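N-carbamoylsarcosine amidase related protein (Thermoplasma acidophilum, PDB 3EEF) binds zinc and is probably a hydrolase of the isochorismatase family, assigned as an N-carbamoylsarcosine amidase that would split a carbon-nitrogen bond of its substrate. Local coordinates at residues Pro3-Val8 with Glu36-Ser41; Val28-Lys33 with Lys166-Ile171; Leu118-Cys123 with Pro151-Tyr156. All blocks are in the same frame, centred on the assembly; numbering follows the deposited sequence.

How the interactions relate
From the N terminus, strand 3-8 runs in the middle of a parallel sheet and is followed by helix 22-40, whose last turn returns to the strand in interaction 1. Before that contact closes, residues 28-33 of the same helix open interaction 2, which is completed only near the end of the modelled chain by the turn after strand 164-166; the two contacts therefore cross. Interaction 3, in series with interaction 1, closes a loop from 118-123 to helix 153-161 and is nested inside interaction 2. It touches interaction 1 where Val8 O probably accepts a hydrogen bond from Leu118 N. Together the contacts tie central strand, crossover helix, C-terminal turn and helix 153-161.

Interaction 1 of 3, residues Pro3-Val8 with Glu36-Ser41; sequences PALVVV and ETFRRS
Leu5 and Phe38 bring together two elements of a beta-alpha-beta crossover, in which strand 3-8 leads through helix 22-40 to the neighbouring parallel strand 45-50. The last turn of the helix, residues 36-40, runs roughly against the strand, at 141° between their directions. Phe38 reaches across from the helix and presents the face of its ring to the strand. Leu5 CB sits over the middle of that face in a CH-pi contact, 3.7 Å from the ring centroid and only 13° off the normal. With CG anti to the backbone N (chi1 176°), the branched end of Leu5 (CG, CD1 and CD2) continues toward Val34 and Ile35 of the same helix, while CB provides the contact over the centre. The CE2 corner of the ring follows the backbone: it is 3.5 Å from Leu5 N and 3.7 Å from the carbonyl carbon of Ala4, which approaches obliquely. Pro3 lies slantwise to the aromatic group, with its CG 4.1 Å from Phe38 CE2. Val45 and Leu43 also touch Phe38, and Val114 meets both Phe38 and Leu5, so apolar side chains of the sheet and of a loop pack round part of the ring. The backbone of Leu5 is meanwhile engaged with Pro44 and Val46 along the sheet. At the edge of the ring, near its plane, Pro3 O is 3.9 Å from Phe38 CE2.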
loop_
_atom_site.group_PDB
_atom_site.type_symbol
_atom_site.label_atom_id
_atom_site.label_comp_id
_atom_site.label_asym_id
_atom_site.label_seq_id
_atom_site.Cartn_x
_atom_site.Cartn_y
_atom_site.Cartn_z
ATOM N N PRO A 3 -12.265 2.559 19.713
ATOM C CA PRO A 3 -11.983 3.604 18.779
ATOM C C PRO A 3 -10.661 4.302 19.016
ATOM O O PRO A 3 -10.155 4.328 20.155
ATOM C CB PRO A 3 -13.116 4.577 19.038
ATOM C CG PRO A 3 -13.282 4.503 20.543
ATOM C CD PRO A 3 -12.939 3.080 20.918
ATOM N N ALA A 4 -10.122 4.893 17.941
ATOM C CA ALA A 4 -9.025 5.837 18.059
ATOM C C ALA A 4 -9.439 7.148 17.456
ATOM O O ALA A 4 -10.230 7.184 16.504
ATOM C CB ALA A 4 -7.802 5.309 17.363
ATOM N N LEU A 5 -8.889 8.230 17.990
ATOM C CA LEU A 5 -9.202 9.550 17.455
ATOM C C LEU A 5 -8.097 9.978 16.486
ATOM O O LEU A 5 -6.925 9.948 16.834
ATOM C CB LEU A 5 -9.365 10.567 18.579
ATOM C CG LEU A 5 -9.611 12.007 18.184
ATOM C CD1 LEU A 5 -11.060 12.221 17.618
ATOM C CD2 LEU A 5 -9.301 12.891 19.399
ATOM N N VAL A 6 -8.497 10.332 15.267
ATOM C CA VAL A 6 -7.581 10.801 14.238
ATOM C C VAL A 6 -7.874 12.272 14.020
ATOM O O VAL A 6 -8.995 12.622 13.654
ATOM C CB VAL A 6 -7.715 9.998 12.914
ATOM C CG1 VAL A 6 -6.751 10.513 11.866
ATOM C CG2 VAL A 6 -7.449 8.530 13.165
ATOM N N VAL A 7 -6.881 13.120 14.300
ATOM C CA VAL A 7 -7.038 14.574 14.262
ATOM C C VAL A 7 -6.360 15.111 13.018
ATOM O O VAL A 7 -5.112 15.200 12.969
ATOM C CB VAL A 7 -6.414 15.272 15.490
ATOM C CG1 VAL A 7 -6.774 16.717 15.454
ATOM C CG2 VAL A 7 -6.892 14.653 16.845
ATOM N N VAL A 8 -7.166 15.483 12.021
ATOM C CA VAL A 8 -6.628 15.803 10.683
ATOM C C VAL A 8 -6.270 17.300 10.451
ATOM O O VAL A 8 -7.146 18.141 10.492
ATOM C CB VAL A 8 -7.605 15.336 9.560
ATOM C CG1 VAL A 8 -6.951 15.534 8.166
ATOM C CG2 VAL A 8 -8.050 13.837 9.795
ATOM N N GLU A 36 -9.593 15.751 24.597
ATOM C CA GLU A 36 -9.494 15.622 26.062
ATOM C C GLU A 36 -10.174 14.353 26.609
ATOM O O GLU A 36 -9.585 13.642 27.419
ATOM C CB GLU A 36 -10.031 16.891 26.757
ATOM N N THR A 37 -11.393 14.069 26.158
ATOM C CA THR A 37 -12.130 12.890 26.615
ATOM C C THR A 37 -11.405 11.583 26.208
ATOM O O THR A 37 -11.337 10.624 26.976
ATOM C CB THR A 37 -13.556 12.848 26.041
ATOM O OG1 THR A 37 -13.485 12.472 24.668
ATOM C CG2 THR A 37 -14.253 14.205 26.134
ATOM N N PHE A 38 -10.856 11.552 25.000
ATOM C CA PHE A 38 -10.111 10.365 24.544
ATOM C C PHE A 38 -8.896 10.097 25.424
ATOM O O PHE A 38 -8.616 8.944 25.791
ATOM C CB PHE A 38 -9.680 10.502 23.076
ATOM C CG PHE A 38 -10.611 9.843 22.133
ATOM C CD1 PHE A 38 -11.843 10.401 21.860
ATOM C CD2 PHE A 38 -10.273 8.641 21.523
ATOM C CE1 PHE A 38 -12.733 9.763 20.986
ATOM C CE2 PHE A 38 -11.156 8.015 20.655
ATOM C CZ PHE A 38 -12.384 8.576 20.392
ATOM N N ARG A 39 -8.172 11.173 25.732
ATOM C CA ARG A 39 -7.013 11.103 26.623
ATOM C C ARG A 39 -7.430 10.630 28.009
ATOM O O ARG A 39 -6.862 9.685 28.534
ATOM C CB ARG A 39 -6.344 12.468 26.755
ATOM C CG ARG A 39 -5.554 12.924 25.531
ATOM C CD ARG A 39 -4.511 13.943 25.946
ATOM N NE ARG A 39 -3.994 14.704 24.812
ATOM C CZ ARG A 39 -4.212 16.001 24.579
ATOM N NH1 ARG A 39 -4.947 16.748 25.410
ATOM N NH2 ARG A 39 -3.673 16.571 23.503
ATOM N N ARG A 40 -8.432 11.293 28.588
ATOM C CA ARG A 40 -8.897 10.967 29.930
ATOM C C ARG A 40 -9.364 9.509 29.977
ATOM O O ARG A 40 -9.382 8.889 31.034
ATOM C CB ARG A 40 -10.008 11.934 30.388
ATOM N N SER A 41 -9.715 8.962 28.817
ATOM C CA SER A 41 -10.157 7.584 28.727
ATOM C C SER A 41 -9.099 6.583 28.213
ATOM O O SER A 41 -9.423 5.411 28.024
ATOM C CB SER A 41 -11.412 7.524 27.873
ATOM O OG SER A 41 -11.714 6.186 27.564
#

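Interaction 2 of 3, residues Val28-Lys33 with Lys166-Ile171; sequences VGPARK and KRSDEI
The pyrrolidine ring of Pro30 meets Ser168, whose OG packs against the CB side of the ring, 3.6 Å from Pro30 CB and 4.0 Å from Pro30 CG. Ser168 is the buried centre of the contact, and its CB also lies 3.8 Å from Pro30 O. The carboxylate of Asp169, the other flat group, is turned away from the helix: CG lies between the backbone N and the carbonyl carbon (chi1 60°), and Lys33 NZ stays 5.5 Å from Asp169 OD2. That is too far for a salt bridge, although a weak attraction between the opposite charges is plausible. What Lys33 NZ does approach is the methylene: it lies 4.0 Å from Asp169 CB, the two side chains crossing obliquely. The extended first two torsions of Lys33 bring its CD to 4.1 Å from Ser168 OG, and a bend at chi3 (-145°) then directs CE and NZ toward Asp169. The contact is thus made by van der Waals packing. Ser168 is held through its backbone N, which donates to Asp143 OD1, and Asp143 also touches Pro30. Two bonds join the ends of the turn: Glu170 N donates to Arg167 O, and Glu170 OE1 takes Arg167 N at 2.7 Å through its anti lone pair. Arg167 NE, in turn, forms a salt bridge with Glu142. Helix 22-40 is kinked at Gly29 and Pro30, where neither backbone N bonds to the preceding turn. The whole is a type I beta turn that follows strand 164-166, the outermost strand of the parallel sheet within this chain, and folds against the crossover helix 22-40.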
loop_
_atom_site.group_PDB
_atom_site.type_symbol
_atom_site.label_atom_id
_atom_site.label_comp_id
_atom_site.label_asym_id
_atom_site.label_seq_id
_atom_site.Cartn_x
_atom_site.Cartn_y
_atom_site.Cartn_z
ATOM N N VAL A 28 -11.869 24.499 16.800
ATOM C CA VAL A 28 -10.884 24.334 17.870
ATOM C C VAL A 28 -11.475 23.928 19.229
ATOM O O VAL A 28 -11.001 22.969 19.836
ATOM C CB VAL A 28 -10.035 25.571 18.050
ATOM C CG1 VAL A 28 -9.052 25.364 19.195
ATOM C CG2 VAL A 28 -9.306 25.870 16.758
ATOM N N GLY A 29 -12.493 24.636 19.707
ATOM C CA GLY A 29 -13.133 24.275 20.975
ATOM C C GLY A 29 -13.576 22.818 21.037
ATOM O O GLY A 29 -13.080 22.049 21.859
ATOM N N PRO A 30 -14.499 22.430 20.150
ATOM C CA PRO A 30 -14.937 21.034 20.005
ATOM C C PRO A 30 -13.810 20.003 19.856
ATOM O O PRO A 30 -13.900 18.910 20.424
ATOM C CB PRO A 30 -15.811 21.070 18.752
ATOM C CG PRO A 30 -16.426 22.461 18.807
ATOM C CD PRO A 30 -15.297 23.344 19.310
ATOM N N ALA A 31 -12.764 20.347 19.125
ATOM C CA ALA A 31 -11.640 19.437 18.928
ATOM C C ALA A 31 -10.911 19.154 20.247
ATOM O O ALA A 31 -10.624 18.002 20.579
ATOM C CB ALA A 31 -10.663 19.997 17.872
ATOM N N ARG A 32 -10.609 20.217 20.981
ATOM C CA ARG A 32 -10.007 20.117 22.309
ATOM C C ARG A 32 -10.857 19.247 23.230
ATOM O O ARG A 32 -10.328 18.453 23.997
ATOM C CB ARG A 32 -9.829 21.514 22.928
ATOM C CG ARG A 32 -9.341 21.508 24.392
ATOM C CD ARG A 32 -8.982 22.918 24.892
ATOM N NE ARG A 32 -10.157 23.804 24.905
ATOM C CZ ARG A 32 -10.307 24.928 24.194
ATOM N NH1 ARG A 32 -9.352 25.391 23.377
ATOM N NH2 ARG A 32 -11.441 25.616 24.314
ATOM N N LYS A 33 -12.172 19.412 23.139
ATOM C CA LYS A 33 -13.111 18.650 23.961
ATOM C C LYS A 33 -13.057 17.171 23.613
ATOM O O LYS A 33 -13.005 16.325 24.493
ATOM C CB LYS A 33 -14.521 19.200 23.747
ATOM C CG LYS A 33 -15.629 18.510 24.526
ATOM C CD LYS A 33 -16.930 19.351 24.435
ATOM C CE LYS A 33 -17.768 19.303 25.716
ATOM N NZ LYS A 33 -18.948 20.255 25.671
ATOM N N LYS A 166 -21.640 12.555 14.936
ATOM C CA LYS A 166 -21.874 12.883 16.335
ATOM C C LYS A 166 -21.494 14.326 16.593
ATOM O O LYS A 166 -20.862 14.949 15.743
ATOM C CB LYS A 166 -21.029 11.981 17.242
ATOM C CG LYS A 166 -21.443 10.502 17.243
ATOM C CD LYS A 166 -22.872 10.302 17.737
ATOM C CE LYS A 166 -23.133 8.857 18.167
ATOM N NZ LYS A 166 -24.601 8.567 18.234
ATOM N N ARG A 167 -21.859 14.842 17.768
ATOM C CA ARG A 167 -21.415 16.157 18.207
ATOM C C ARG A 167 -20.394 16.008 19.319
ATOM O O ARG A 167 -20.327 14.970 19.985
ATOM C CB ARG A 167 -22.586 17.018 18.665
ATOM C CG ARG A 167 -23.766 16.965 17.715
ATOM C CD ARG A 167 -24.745 18.101 17.924
ATOM N NE ARG A 167 -24.392 19.256 17.101
ATOM C CZ ARG A 167 -23.693 20.316 17.507
ATOM N NH1 ARG A 167 -23.241 20.421 18.757
ATOM N NH2 ARG A 167 -23.454 21.296 16.645
ATOM N N SER A 168 -19.570 17.040 19.496
ATOM C CA SER A 168 -18.470 16.955 20.447
ATOM C C SER A 168 -18.995 16.654 21.849
ATOM O O SER A 168 -18.387 15.879 22.572
ATOM C CB SER A 168 -17.603 18.215 20.441
ATOM O OG SER A 168 -18.363 19.390 20.588
ATOM N N ASP A 169 -20.154 17.222 22.197
ATOM C CA ASP A 169 -20.750 17.016 23.530
ATOM C C ASP A 169 -21.329 15.618 23.778
ATOM O O ASP A 169 -21.732 15.335 24.902
ATOM C CB ASP A 169 -21.786 18.120 23.881
ATOM C CG ASP A 169 -22.953 18.195 22.893
ATOM O OD1 ASP A 169 -23.350 17.162 22.310
ATOM O OD2 ASP A 169 -23.477 19.311 22.698
ATOM N N GLU A 170 -21.383 14.765 22.750
ATOM C CA GLU A 170 -21.747 13.350 22.916
ATOM C C GLU A 170 -20.494 12.439 23.075
ATOM O O GLU A 170 -19.403 12.762 22.602
ATOM C CB GLU A 170 -22.600 12.890 21.739
ATOM C CG GLU A 170 -23.793 13.785 21.423
ATOM C CD GLU A 170 -24.471 13.411 20.106
ATOM O OE1 GLU A 170 -23.941 13.749 19.033
ATOM O OE2 GLU A 170 -25.545 12.780 20.136
ATOM N N ILE A 171 -20.650 11.320 23.775
ATOM C CA ILE A 171 -19.543 10.350 23.973
ATOM C C ILE A 171 -20.074 8.936 24.320
ATOM O O ILE A 171 -20.703 8.705 25.371
ATOM C CB ILE A 171 -18.450 10.794 25.042
ATOM C CG1 ILE A 171 -19.027 10.870 26.487
ATOM C CG2 ILE A 171 -17.780 12.099 24.641
ATOM C CD1 ILE A 171 -18.862 9.581 27.295
#

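Interaction 3 of 3, residues Leu118-Cys123 with Pro151-Tyr156; sequences LDADIC and PNWKDY
The loop from strand 112-116 to helix 123-133 carries an Asx turn at Asp119, and Ala120 and Asp121 of this loop meet Trp153 at the start of helix 153-161. Asp119, preceded by a cis peptide, binds two amides through OD1: Ile122 N at 3.0 Å, almost head-on to the oxygen, and Asp121 N at 3.2 Å, through the anti lone pair. This holds the loop curled, with the methyl of Ala120 turned toward the helix. Ala120 CB comes obliquely onto the indole, 3.5 Å from Trp153 CD2 and likewise close to CE3, near the junction of the two rings. A first torsion of 63° tucks the indole over its own backbone and brings it alongside the loop. Asp121 crosses the Trp153 side chain at about a right angle, its OD1 4.2 Å from Trp153 CB and its carboxylate plane 76° from the ring. Its OD2 is spoken for by Ile149 N and Asp150 N, and Asp121 O bonds to Tyr156 OH of the second subunit. Cys123, just beyond the turn, probably matches the nucleophile position of the family's cysteine hydrolases. Chemically, then, the contact divides its labour: apolar packing joins Ala120 to the indole, while backbone amides bind Asp119 OD1 and Asp121 OD2, which is consistent with a fixed loop shape.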
loop_
_atom_site.group_PDB
_atom_site.type_symbol
_atom_site.label_atom_id
_atom_site.label_comp_id
_atom_site.label_asym_id
_atom_site.label_seq_id
_atom_site.Cartn_x
_atom_site.Cartn_y
_atom_site.Cartn_z
ATOM N N LEU A 118 -9.523 19.253 9.592
ATOM C CA LEU A 118 -9.623 20.008 8.344
ATOM C C LEU A 118 -9.303 19.168 7.117
ATOM O O LEU A 118 -8.207 18.600 7.026
ATOM C CB LEU A 118 -8.632 21.193 8.386
ATOM C CG LEU A 118 -8.853 21.996 9.645
ATOM C CD1 LEU A 118 -7.953 23.182 9.654
ATOM C CD2 LEU A 118 -10.375 22.352 9.817
ATOM N N ASP A 119 -10.235 19.056 6.170
ATOM C CA ASP A 119 -11.631 19.478 6.312
ATOM C C ASP A 119 -12.534 18.435 5.695
ATOM O O ASP A 119 -12.059 17.492 5.046
ATOM C CB ASP A 119 -11.866 20.855 5.666
ATOM C CG ASP A 119 -11.312 20.957 4.276
ATOM O OD1 ASP A 119 -11.757 20.156 3.428
ATOM O OD2 ASP A 119 -10.470 21.852 4.033
ATOM N N ALA A 120 -13.833 18.627 5.883
ATOM C CA ALA A 120 -14.869 17.717 5.399
ATOM C C ALA A 120 -14.869 17.404 3.872
ATOM O O ALA A 120 -15.421 16.384 3.418
ATOM C CB ALA A 120 -16.258 18.284 5.823
ATOM N N ASP A 121 -14.296 18.297 3.087
ATOM C CA ASP A 121 -14.274 18.142 1.633
ATOM C C ASP A 121 -13.062 17.407 1.104
ATOM O O ASP A 121 -13.145 16.719 0.078
ATOM C CB ASP A 121 -14.283 19.524 0.985
ATOM C CG ASP A 121 -15.655 20.016 0.733
ATOM O OD1 ASP A 121 -16.613 19.399 1.259
ATOM O OD2 ASP A 121 -15.784 21.013 -0.003
ATOM N N ILE A 122 -11.926 17.628 1.760
ATOM C CA ILE A 122 -10.663 17.123 1.285
ATOM C C ILE A 122 -10.066 16.113 2.284
ATOM O O ILE A 122 -10.403 14.910 2.227
ATOM C CB ILE A 122 -9.696 18.264 0.967
ATOM C CG1 ILE A 122 -10.336 19.260 -0.022
ATOM C CG2 ILE A 122 -8.428 17.724 0.373
ATOM C CD1 ILE A 122 -9.477 20.536 -0.239
ATOM N N CYS A 123 -9.222 16.563 3.211
ATOM C CA CYS A 123 -8.384 15.598 3.930
ATOM C C CYS A 123 -9.166 14.665 4.875
ATOM O O CYS A 123 -8.810 13.487 5.023
ATOM C CB CYS A 123 -7.261 16.314 4.684
ATOM S SG CYS A 123 -6.101 17.269 3.610
ATOM N N PRO A 151 -21.547 21.918 0.685
ATOM C CA PRO A 151 -22.460 22.070 1.828
ATOM C C PRO A 151 -23.197 20.778 2.191
ATOM O O PRO A 151 -23.700 20.647 3.304
ATOM C CB PRO A 151 -23.455 23.126 1.338
ATOM C CG PRO A 151 -23.499 22.935 -0.139
ATOM C CD PRO A 151 -22.105 22.534 -0.543
ATOM N N ASN A 152 -23.255 19.840 1.251
ATOM C CA ASN A 152 -23.847 18.519 1.485
ATOM C C ASN A 152 -22.860 17.471 2.051
ATOM O O ASN A 152 -23.080 16.260 1.870
ATOM C CB ASN A 152 -24.439 17.982 0.166
ATOM C CG ASN A 152 -25.528 18.886 -0.399
ATOM O OD1 ASN A 152 -26.374 19.389 0.341
ATOM N ND2 ASN A 152 -25.505 19.097 -1.716
ATOM N N TRP A 153 -21.804 17.926 2.736
ATOM C CA TRP A 153 -20.727 17.027 3.152
ATOM C C TRP A 153 -21.219 15.934 4.101
ATOM O O TRP A 153 -20.895 14.756 3.919
ATOM C CB TRP A 153 -19.547 17.802 3.750
ATOM C CG TRP A 153 -19.826 18.582 5.010
ATOM C CD1 TRP A 153 -20.223 19.879 5.094
ATOM C CD2 TRP A 153 -19.668 18.131 6.356
ATOM N NE1 TRP A 153 -20.348 20.256 6.408
ATOM C CE2 TRP A 153 -19.994 19.206 7.202
ATOM C CE3 TRP A 153 -19.282 16.921 6.928
ATOM C CZ2 TRP A 153 -19.971 19.105 8.583
ATOM C CZ3 TRP A 153 -19.254 16.819 8.301
ATOM C CH2 TRP A 153 -19.591 17.908 9.113
ATOM N N LYS A 154 -22.022 16.326 5.080
ATOM C CA LYS A 154 -22.590 15.404 6.066
ATOM C C LYS A 154 -23.293 14.236 5.362
ATOM O O LYS A 154 -23.134 13.084 5.740
ATOM C CB LYS A 154 -23.570 16.190 6.962
ATOM C CG LYS A 154 -23.661 15.738 8.397
ATOM C CD LYS A 154 -24.550 16.717 9.214
ATOM C CE LYS A 154 -25.588 15.967 10.100
ATOM N NZ LYS A 154 -26.343 16.860 11.043
ATOM N N ASP A 155 -24.053 14.554 4.319
ATOM C CA ASP A 155 -24.795 13.570 3.516
ATOM C C ASP A 155 -23.870 12.588 2.788
ATOM O O ASP A 155 -24.205 11.412 2.599
ATOM C CB ASP A 155 -25.640 14.322 2.463
ATOM C CG ASP A 155 -26.969 13.641 2.151
ATOM O OD1 ASP A 155 -26.982 12.616 1.433
ATOM O OD2 ASP A 155 -28.019 14.171 2.585
ATOM N N TYR A 156 -22.725 13.104 2.355
ATOM C CA TYR A 156 -21.748 12.335 1.623
ATOM C C TYR A 156 -21.084 11.310 2.537
ATOM O O TYR A 156 -21.039 10.118 2.204
ATOM C CB TYR A 156 -20.681 13.266 1.020
ATOM C CG TYR A 156 -19.856 12.567 -0.006
ATOM C CD1 TYR A 156 -20.206 12.626 -1.340
ATOM C CD2 TYR A 156 -18.749 11.810 0.363
ATOM C CE1 TYR A 156 -19.466 11.968 -2.298
ATOM C CE2 TYR A 156 -17.993 11.158 -0.582
ATOM C CZ TYR A 156 -18.356 11.234 -1.916
ATOM O OH TYR A 156 -17.630 10.582 -2.878
#